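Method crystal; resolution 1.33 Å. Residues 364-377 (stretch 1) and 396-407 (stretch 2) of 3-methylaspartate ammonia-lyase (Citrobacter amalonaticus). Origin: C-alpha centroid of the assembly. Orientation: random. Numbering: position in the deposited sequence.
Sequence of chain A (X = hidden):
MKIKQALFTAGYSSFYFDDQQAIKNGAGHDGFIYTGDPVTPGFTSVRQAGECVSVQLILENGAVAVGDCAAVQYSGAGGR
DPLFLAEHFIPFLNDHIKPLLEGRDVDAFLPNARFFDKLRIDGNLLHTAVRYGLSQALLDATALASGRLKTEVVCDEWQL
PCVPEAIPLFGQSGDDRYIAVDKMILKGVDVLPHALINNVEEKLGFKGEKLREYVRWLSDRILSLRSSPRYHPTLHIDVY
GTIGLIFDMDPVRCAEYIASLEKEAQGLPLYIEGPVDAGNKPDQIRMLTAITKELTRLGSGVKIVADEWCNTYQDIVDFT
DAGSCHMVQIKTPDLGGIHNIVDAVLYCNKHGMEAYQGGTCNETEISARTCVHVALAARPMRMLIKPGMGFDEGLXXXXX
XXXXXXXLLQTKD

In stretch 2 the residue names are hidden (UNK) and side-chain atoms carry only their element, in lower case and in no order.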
# COMPACT_ATOMS: atom_id res chain seq x y z
N THR A 364 6.47 4.81 -3.77
CA THR A 364 5.93 3.51 -4.19
C THR A 364 6.32 2.38 -3.27
O THR A 364 7.11 2.52 -2.36
CB THR A 364 6.38 3.13 -5.60
OG1 THR A 364 7.77 2.74 -5.57
CG2 THR A 364 6.27 4.28 -6.57
N GLU A 365 5.74 1.21 -3.54
CA GLU A 365 6.07 0.02 -2.79
C GLU A 365 7.52 -0.38 -3.01
O GLU A 365 8.19 -0.83 -2.09
CB GLU A 365 5.08 -1.12 -3.10
CG GLU A 365 5.42 -2.08 -4.24
CD GLU A 365 5.30 -1.53 -5.65
OE1 GLU A 365 5.27 -0.30 -5.85
OE2 GLU A 365 5.28 -2.37 -6.58
N ILE A 366 8.02 -0.19 -4.23
CA ILE A 366 9.40 -0.54 -4.54
C ILE A 366 10.36 0.44 -3.90
O ILE A 366 11.38 0.04 -3.35
CB ILE A 366 9.63 -0.60 -6.06
CG1 ILE A 366 8.88 -1.80 -6.64
CG2 ILE A 366 11.12 -0.66 -6.38
CD1 ILE A 366 8.96 -1.94 -8.12
N SER A 367 10.07 1.73 -3.97
CA SER A 367 11.00 2.70 -3.38
C SER A 367 11.04 2.51 -1.87
O SER A 367 12.11 2.54 -1.26
CB SER A 367 10.66 4.13 -3.80
OG SER A 367 9.42 4.58 -3.26
N ALA A 368 9.88 2.28 -1.25
CA ALA A 368 9.84 2.06 0.18
C ALA A 368 10.59 0.79 0.57
O ALA A 368 11.36 0.79 1.53
CB ALA A 368 8.41 1.98 0.68
N ARG A 369 10.38 -0.29 -0.17
CA ARG A 369 11.04 -1.54 0.12
C ARG A 369 12.55 -1.37 0.02
O ARG A 369 13.32 -1.89 0.84
CB ARG A 369 10.53 -2.62 -0.84
CG ARG A 369 10.99 -4.00 -0.53
CD ARG A 369 10.34 -5.01 -1.42
NE ARG A 369 10.76 -4.90 -2.81
CZ ARG A 369 9.94 -4.78 -3.85
NH1 ARG A 369 8.62 -4.71 -3.70
NH2 ARG A 369 10.46 -4.72 -5.05
N THR A 370 12.99 -0.66 -1.01
CA THR A 370 14.42 -0.42 -1.19
C THR A 370 14.98 0.40 -0.04
O THR A 370 16.08 0.13 0.45
CB THR A 370 14.67 0.27 -2.52
OG1 THR A 370 14.16 -0.54 -3.59
CG2 THR A 370 16.16 0.42 -2.80
N CYS A 371 14.23 1.40 0.40
CA CYS A 371 14.64 2.21 1.54
C CYS A 371 14.82 1.38 2.81
O CYS A 371 15.66 1.72 3.65
CB CYS A 371 13.64 3.34 1.80
SG CYS A 371 13.79 4.73 0.63
N VAL A 372 14.04 0.32 2.98
CA VAL A 372 14.23 -0.54 4.14
C VAL A 372 15.65 -1.10 4.18
O VAL A 372 16.28 -1.18 5.24
CB VAL A 372 13.20 -1.69 4.16
CG1 VAL A 372 13.55 -2.73 5.21
CG2 VAL A 372 11.82 -1.13 4.42
N HIS A 373 16.17 -1.49 3.02
CA HIS A 373 17.52 -2.03 2.95
C HIS A 373 18.57 -0.98 3.25
O HIS A 373 19.55 -1.26 3.94
CB HIS A 373 17.76 -2.69 1.61
CG HIS A 373 16.99 -3.96 1.45
ND1 HIS A 373 17.58 -5.21 1.55
CD2 HIS A 373 15.67 -4.17 1.25
CE1 HIS A 373 16.64 -6.13 1.41
NE2 HIS A 373 15.47 -5.53 1.22
N VAL A 374 18.37 0.22 2.74
CA VAL A 374 19.26 1.31 3.05
C VAL A 374 19.30 1.54 4.56
O VAL A 374 20.38 1.69 5.12
CB VAL A 374 18.81 2.56 2.31
CG1 VAL A 374 19.53 3.80 2.83
CG2 VAL A 374 19.04 2.37 0.80
N ALA A 375 18.14 1.52 5.22
CA ALA A 375 18.07 1.78 6.64
C ALA A 375 18.70 0.68 7.46
O ALA A 375 19.40 0.93 8.44
CB ALA A 375 16.62 1.99 7.06
N LEU A 376 18.45 -0.57 7.10
CA LEU A 376 19.00 -1.68 7.86
C LEU A 376 20.51 -1.65 7.86
O LEU A 376 21.14 -2.07 8.83
CB LEU A 376 18.49 -3.01 7.32
CG LEU A 376 17.06 -3.36 7.71
CD1 LEU A 376 16.63 -4.61 6.98
CD2 LEU A 376 16.95 -3.55 9.23
N ALA A 377 21.09 -1.14 6.78
CA ALA A 377 22.54 -1.02 6.67
C ALA A 377 23.07 0.22 7.39
O ALA A 377 24.02 0.12 8.17
CB ALA A 377 22.95 -0.97 5.22
N UNK A 396 2.53 -2.56 6.23
CA UNK A 396 2.70 -3.87 5.63
C UNK A 396 3.98 -3.88 4.79
O UNK A 396 4.80 -4.78 4.89
o UNK A 396 2.44 -6.17 3.95
c UNK A 396 1.44 -4.13 4.78
n UNK A 396 0.23 -5.82 3.62
c UNK A 396 1.42 -5.46 4.09
N UNK A 397 4.16 -2.87 3.94
CA UNK A 397 5.33 -2.82 3.06
C UNK A 397 6.65 -2.68 3.84
O UNK A 397 7.59 -3.44 3.62
c UNK A 397 4.08 -2.01 1.02
c UNK A 397 3.46 -0.83 0.35
c UNK A 397 5.15 -1.65 2.06
c UNK A 397 6.48 -1.26 1.39
N UNK A 398 6.71 -1.72 4.75
CA UNK A 398 7.97 -1.42 5.44
C UNK A 398 8.29 -2.42 6.55
O UNK A 398 9.39 -3.00 6.58
c UNK A 398 7.95 0.01 5.98
c UNK A 398 7.91 0.99 4.82
c UNK A 398 9.16 0.28 6.83
N UNK A 399 7.36 -2.64 7.46
CA UNK A 399 7.59 -3.56 8.57
C UNK A 399 7.88 -4.96 8.07
O UNK A 399 8.83 -5.60 8.54
c UNK A 399 6.59 -5.65 13.19
c UNK A 399 6.36 -3.56 9.46
c UNK A 399 7.21 -4.45 13.04
c UNK A 399 7.15 -3.78 11.83
c UNK A 399 5.83 -5.53 10.93
c UNK A 399 6.48 -4.32 10.76
c UNK A 399 5.88 -6.19 12.15
N UNK A 400 7.09 -5.47 7.13
CA UNK A 400 7.29 -6.85 6.72
C UNK A 400 8.57 -7.04 5.94
O UNK A 400 9.23 -8.05 6.08
c UNK A 400 4.80 -7.37 6.74
n UNK A 400 3.74 -7.82 6.09
o UNK A 400 4.75 -6.98 7.92
c UNK A 400 6.09 -7.40 5.95
N UNK A 401 8.93 -6.10 5.06
CA UNK A 401 10.20 -6.22 4.36
C UNK A 401 11.35 -6.19 5.38
O UNK A 401 12.32 -6.94 5.27
o UNK A 401 12.88 -6.55 0.97
c UNK A 401 11.82 -6.36 1.60
c UNK A 401 10.41 -5.11 3.34
c UNK A 401 11.74 -5.20 2.60
o UNK A 401 10.81 -7.05 1.39
N UNK A 402 11.23 -5.33 6.38
CA UNK A 402 12.26 -5.22 7.40
C UNK A 402 12.44 -6.54 8.11
O UNK A 402 13.57 -7.04 8.26
se UNK A 402 12.33 -2.40 10.63
c UNK A 402 12.92 -3.80 9.41
c UNK A 402 11.04 -3.46 11.69
c UNK A 402 11.86 -4.13 8.38
N UNK A 403 11.34 -7.12 8.56
CA UNK A 403 11.44 -8.38 9.29
C UNK A 403 11.82 -9.58 8.43
O UNK A 403 12.55 -10.46 8.88
c UNK A 403 10.20 -8.61 10.13
c UNK A 403 10.06 -7.57 11.22
o UNK A 403 11.04 -7.19 11.85
n UNK A 403 8.84 -7.08 11.43
N UNK A 404 11.38 -9.59 7.18
CA UNK A 404 11.80 -10.63 6.26
C UNK A 404 13.31 -10.56 6.06
O UNK A 404 13.99 -11.58 6.03
c UNK A 404 8.05 -9.03 2.74
n UNK A 404 9.16 -9.77 2.69
c UNK A 404 9.74 -11.03 4.75
n UNK A 404 6.99 -9.46 3.40
c UNK A 404 9.29 -11.10 3.32
n UNK A 404 8.00 -7.86 2.12
c UNK A 404 11.14 -10.47 4.88
N UNK A 405 13.81 -9.35 5.92
CA UNK A 405 15.22 -9.14 5.63
C UNK A 405 16.09 -9.48 6.83
O UNK A 405 17.15 -10.10 6.67
c UNK A 405 16.91 -7.48 4.75
o UNK A 405 14.68 -7.48 3.98
c UNK A 405 15.45 -7.71 5.17
N UNK A 406 15.67 -9.08 8.02
CA UNK A 406 16.39 -9.45 9.23
C UNK A 406 16.46 -10.97 9.31
O UNK A 406 17.52 -11.52 9.62
c UNK A 406 15.18 -6.55 11.45
c UNK A 406 15.99 -7.33 10.47
c UNK A 406 15.72 -8.84 10.45
c UNK A 406 16.21 -9.51 11.73
N UNK A 407 15.36 -11.66 9.02
CA UNK A 407 15.36 -13.12 9.08
C UNK A 407 16.35 -13.69 8.09
O UNK A 407 17.07 -14.64 8.41
c UNK A 407 13.99 -13.67 8.82
O HOH W 1 13.39 -6.26 -1.84

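Position 396 carries two carbons, the second bearing one oxygen and one nitrogen, and touches nothing on stretch 1. A short amide fits: N396, whose nitrogen is satisfied elsewhere in the structure. Position 397 has four carbons, forked at the first, with one arm two carbons long. The end of that arm lies 3.8 Å from E365 CB, and the short arm's carbon lies 3.8 Å from A368 CB. This is I397, whose fork lets it cover both residues. At position 398 one carbon carries two more, one of them 3.9 Å from V372 CG2. The residue is V398, compact enough to fit where the helices run close; its CA is 6.1 Å from R369 CA.

Position 399 shows one carbon and a six-carbon ring, clear of stretch 1. It is F399, whose CA-to-CB bond points away, so the bulky ring takes no room in this contact. Position 400 repeats the pattern of 396, two carbons ending in an oxygen and a nitrogen. It is N400, out of reach of stretch 1, its amide bonded elsewhere in the structure.

At position 401 three carbons lead to two oxygens, one of them 2.8 Å from H373 NE2, and the carbon that bears them lies 3.3 Å from R369 CG. This is E401, whose carboxylate accepts a nearly straight hydrogen bond from H373 NE2 through OE2, at the ring edge. Water 1 donates to E401 OE2 at 2.9 Å and accepts a weak bond from R369 NE at 3.1 Å.

Position 402 is unbranched: two carbons, selenium, one carbon. The first carbon is 3.9 Å from V372 CG1 and the second 4.0 Å from L376 CD2. It is selenomethionine, M402, whose slim apolar start packs against both while its end leads away. Position 403, with two carbons, an oxygen and a nitrogen, makes no contact: N403, a polar, partly exposed residue directed away. Position 404 has three carbons, a nitrogen, then a carbon with two nitrogens, a guanidinium. R404 forms a salt bridge within its own helix, NH2 to E401 OE1 at 3.0 Å.

At position 405 one carbon bears an oxygen and a carbon, the latter 3.6 Å from L376 CD1. This is T405: its methyl packs while OG1 donates to E401 O at 2.7 Å. Position 406 has four carbons, forked at the first; the longer arm's first carbon lies 4.1 Å from L376 CD2. It is I406, starting sideways but ending nearer, so a branched apolar chain suits this contact. Position 407 has a single carbon, out of reach: A407, small and helix-favouring.

The helices cross at −41°, their axes 8.9 Å apart at closest approach. A368, V372 and L376 form an apolar stripe against I397, V398, M402, T405 and I406. Beside it, E401 joins the histidine of one helix to the arginine of its own.

Stretch 2, residues 396-407: NIVFNEMNRTIA
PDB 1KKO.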